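Local atomic coordinates of CaaX farnesyltransferase beta subunit Ram1 (Aspergillus fumigatus, PDB entry 4L9P), a protein that is the beta subunit of a zinc-dependent heterodimeric enzyme that probably transfers a farnesyl group to the cysteine of C-terminal CaaX motifs. Residues Ala149-Pro152 with Trp153-Tyr156; Asp139-Ala142 with Ser143-Ala146. One frame throughout, in Å; residues are numbered along the deposited sequence. Where two conformers were deposited one is given.

Interaction 1 (Ala149-Pro152 with Trp153-Tyr156); sequences ASRP and WMVY
Trp-153 sets its CB against the carbonyl oxygen of Ser-150, 3.2 Å from Ser-150 O, and its indole then leads away from segment 149-152, while OG of Ser-150 stays 4.2 Å from its CD1, at a slant to the ring. On a neighbouring side Val-155 brings CG2 to within 3.6 Å of Arg-151 O. Met-154, in one of its two conformers, lays its side chain back over the carbonyl group of Ser-150, with CG 3.4 Å from Ser-150 O; there CG sits beside the backbone N and anti to the carbonyl carbon (chi1 -54°), which turns the chain back toward the start of the helix. This is the first turn of helix 151-164 in the alpha-alpha toroid, with Ser-150 at the N-cap position and Pro-152 early in the turn, where it has no N-H to offer. The helical pattern is set by three backbone bonds: Met-154 N to Ser-150 O at 3.0 Å, Val-155 N to Arg-151 O and Tyr-156 N to Pro-152 O, the last the straightest at 166°. A water donates to Ala-149 O and weakly accepts from Trp-153 N. Within the second segment CD2 of Tyr-156 lies in the plane of the Trp-153 indole, at its edge. Tyr-156 OH is hydrogen-bonded to Val-499 O, and the Arg-151 guanidinium reaches carbonyls of Leu-44 and Ala-45 in the alpha subunit. Trp-153 belongs to the pocket of the bound farnesyl analogue and also packs on an apolar side chain of the bound peptide.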
# COMPACT_ATOMS: atom_id res chain seq x y z
N ALA B 149 12.12 -4.59 -14.76
CA ALA B 149 10.85 -3.84 -14.88
C ALA B 149 10.78 -2.66 -13.91
O ALA B 149 9.94 -1.75 -14.09
CB ALA B 149 9.65 -4.80 -14.68
N SER B 150 11.67 -2.67 -12.91
CA SER B 150 11.67 -1.69 -11.81
C SER B 150 12.73 -0.58 -11.95
O SER B 150 12.95 0.18 -11.00
CB SER B 150 11.95 -2.37 -10.47
OG SER B 150 10.84 -3.14 -10.13
N ARG B 151 13.42 -0.51 -13.09
CA ARG B 151 14.50 0.47 -13.23
C ARG B 151 14.01 1.91 -12.96
O ARG B 151 14.68 2.66 -12.28
CB ARG B 151 15.24 0.33 -14.54
CG ARG B 151 16.20 -0.88 -14.46
CD ARG B 151 17.06 -1.02 -15.72
NE ARG B 151 17.80 0.23 -15.94
CZ ARG B 151 17.77 0.97 -17.03
NH1 ARG B 151 17.07 0.57 -18.10
NH2 ARG B 151 18.49 2.09 -17.07
N PRO B 152 12.82 2.29 -13.44
CA PRO B 152 12.40 3.68 -13.08
C PRO B 152 12.20 3.86 -11.61
O PRO B 152 12.53 4.97 -11.10
CB PRO B 152 11.09 3.86 -13.87
CG PRO B 152 11.31 2.93 -15.10
CD PRO B 152 11.99 1.68 -14.51
N TRP B 153 11.67 2.83 -10.93
CA TRP B 153 11.60 2.91 -9.47
C TRP B 153 12.97 3.12 -8.83
O TRP B 153 13.10 3.89 -7.86
CB TRP B 153 11.01 1.66 -8.86
CG TRP B 153 9.53 1.56 -8.89
CD1 TRP B 153 8.80 0.51 -9.40
CD2 TRP B 153 8.59 2.42 -8.25
NE1 TRP B 153 7.47 0.71 -9.15
CE2 TRP B 153 7.30 1.88 -8.46
CE3 TRP B 153 8.71 3.59 -7.49
CZ2 TRP B 153 6.14 2.46 -7.95
CZ3 TRP B 153 7.52 4.19 -6.99
CH2 TRP B 153 6.28 3.60 -7.22
N MET B 154 14.00 2.42 -9.30
CA MET B 154 15.33 2.56 -8.66
C MET B 154 15.87 3.99 -8.82
O MET B 154 16.59 4.50 -7.94
CB MET B 154 16.33 1.54 -9.24
CG MET B 154 15.76 0.12 -9.11
SD MET B 154 16.58 -1.10 -10.11
CE MET B 154 18.02 -0.88 -9.22
N VAL B 155 15.52 4.63 -9.94
CA VAL B 155 15.88 6.05 -10.11
C VAL B 155 15.11 6.92 -9.11
O VAL B 155 15.71 7.72 -8.38
CB VAL B 155 15.61 6.53 -11.56
CG1 VAL B 155 15.89 8.05 -11.64
CG2 VAL B 155 16.50 5.75 -12.54
N TYR B 156 13.81 6.72 -9.02
CA TYR B 156 12.99 7.49 -8.10
C TYR B 156 13.43 7.30 -6.65
O TYR B 156 13.55 8.29 -5.93
CB TYR B 156 11.51 7.11 -8.27
CG TYR B 156 10.69 7.65 -7.12
CD1 TYR B 156 10.38 9.06 -6.98
CD2 TYR B 156 10.23 6.77 -6.13
CE1 TYR B 156 9.68 9.52 -5.82
CE2 TYR B 156 9.54 7.23 -4.99
CZ TYR B 156 9.24 8.60 -4.87
OH TYR B 156 8.56 9.03 -3.78
O HOH W 1 9.42 1.00 -12.57

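Interaction 2 (Asp139-Ala142 with Ser143-Ala146); sequences DYPA and SFVA
Ser-143 meets the preceding residues lightly: OG lies 4.1 Å from Pro-141 CG, beside the proline ring. Phe-144 carries most of the contact. Its N donates to Pro-141 O at 3.0 Å. Its CG stands beside its own backbone N (chi1 -77°), which brings the phenyl ring back against Tyr-140 and Pro-141. CD2 of Tyr-140 sits 3.6 Å above the plane of the phenyl ring, over its centre, so the phenol presents an edge to the phenylalanine face. The pair is edge-to-face, with centroids 5.0 Å apart and planes inclined at 58°. Beside it, Pro-141 CD packs 3.6 Å from Phe-144 CD1, the two side chains pointing the same way, and Pro-141 O lies in the phenyl plane at the ring edge. Val-145 follows with a second backbone bond, from its N to Ala-142 O, more bent at 137°, and its CB rests 3.4 Å from that same oxygen. Both bonds span three residues, as in a 3-10 turn, here within the surface loop that joins helix 126-135 to helix 151-164 of the toroid. Ahead of the turn, Asp-139 bonds through its carboxylate to Thr-46 and Ser-48 of the alpha subunit. The side-chain contact is therefore apolar and aromatic, while the polar bonds across it are made by the backbone; with the phenol oxygen of Tyr-140 hydrogen-bonded to Ser-136 O, the tyrosine ring is anchored at its far end as its edge meets Phe-144.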
# COMPACT_ATOMS: atom_id res chain seq x y z
N ASP B 139 25.70 0.89 -12.02
CA ASP B 139 25.33 -0.36 -12.70
C ASP B 139 25.25 -1.55 -11.74
O ASP B 139 26.06 -1.66 -10.79
CB ASP B 139 26.39 -0.66 -13.77
CG ASP B 139 26.02 -1.84 -14.67
OD1 ASP B 139 25.06 -1.75 -15.45
OD2 ASP B 139 26.77 -2.84 -14.66
N TYR B 140 24.33 -2.48 -12.04
CA TYR B 140 24.13 -3.71 -11.27
C TYR B 140 24.55 -4.91 -12.11
O TYR B 140 24.40 -4.88 -13.32
CB TYR B 140 22.64 -3.89 -10.89
CG TYR B 140 22.15 -2.86 -9.92
CD1 TYR B 140 21.92 -1.53 -10.32
CD2 TYR B 140 21.95 -3.19 -8.58
CE1 TYR B 140 21.45 -0.60 -9.40
CE2 TYR B 140 21.53 -2.27 -7.66
CZ TYR B 140 21.26 -0.97 -8.07
OH TYR B 140 20.84 -0.04 -7.13
N PRO B 141 25.04 -5.97 -11.46
CA PRO B 141 25.41 -7.22 -12.15
C PRO B 141 24.18 -7.99 -12.66
O PRO B 141 23.04 -7.66 -12.28
CB PRO B 141 26.16 -8.03 -11.07
CG PRO B 141 25.85 -7.42 -9.82
CD PRO B 141 25.36 -6.02 -10.03
N ALA B 142 24.42 -8.96 -13.53
CA ALA B 142 23.40 -9.78 -14.19
C ALA B 142 22.39 -10.37 -13.24
O ALA B 142 21.23 -10.53 -13.62
CB ALA B 142 24.05 -10.92 -15.02
N SER B 143 22.84 -10.72 -12.03
CA SER B 143 21.97 -11.36 -11.04
C SER B 143 20.80 -10.49 -10.64
O SER B 143 19.87 -10.99 -10.00
CB SER B 143 22.76 -11.73 -9.77
OG SER B 143 23.39 -10.59 -9.22
N PHE B 144 20.87 -9.19 -10.95
CA PHE B 144 19.79 -8.25 -10.62
C PHE B 144 18.74 -8.13 -11.74
O PHE B 144 17.92 -7.22 -11.73
CB PHE B 144 20.38 -6.87 -10.31
CG PHE B 144 20.98 -6.78 -8.94
CD1 PHE B 144 22.25 -7.24 -8.71
CD2 PHE B 144 20.23 -6.28 -7.87
CE1 PHE B 144 22.78 -7.17 -7.41
CE2 PHE B 144 20.74 -6.20 -6.62
CZ PHE B 144 22.00 -6.65 -6.36
N VAL B 145 18.74 -9.07 -12.67
CA VAL B 145 17.82 -9.01 -13.81
C VAL B 145 16.35 -8.86 -13.40
O VAL B 145 15.58 -8.25 -14.13
CB VAL B 145 17.97 -10.29 -14.72
CG1 VAL B 145 17.70 -11.56 -13.89
CG2 VAL B 145 17.07 -10.22 -15.97
N ALA B 146 15.93 -9.39 -12.25
CA ALA B 146 14.52 -9.25 -11.84
C ALA B 146 14.11 -7.81 -11.61
O ALA B 146 12.91 -7.50 -11.55
CB ALA B 146 14.24 -10.07 -10.58

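Overall arrangement
The two contacts follow each other along the chain, interaction 2 in the loop that leads into the helix opened by interaction 1, with centres 13 Å apart. In the conformer described, Met-154 CE lies 3.4 Å from Tyr-140 CZ; the ring of Tyr-140 therefore links the loop to the helix start. Both border the alpha subunit, whose residue Thr-46 is met by Asp-139 and by Arg-151. Their relation to the active site differs. The side chain of Trp-153 in interaction 1 is about 4 Å from the farnesyl analogue, and the Tyr-156 side chain about 11 Å from that of the zinc ligand Cys-367, whereas 139-146 lies away from the annotated sites.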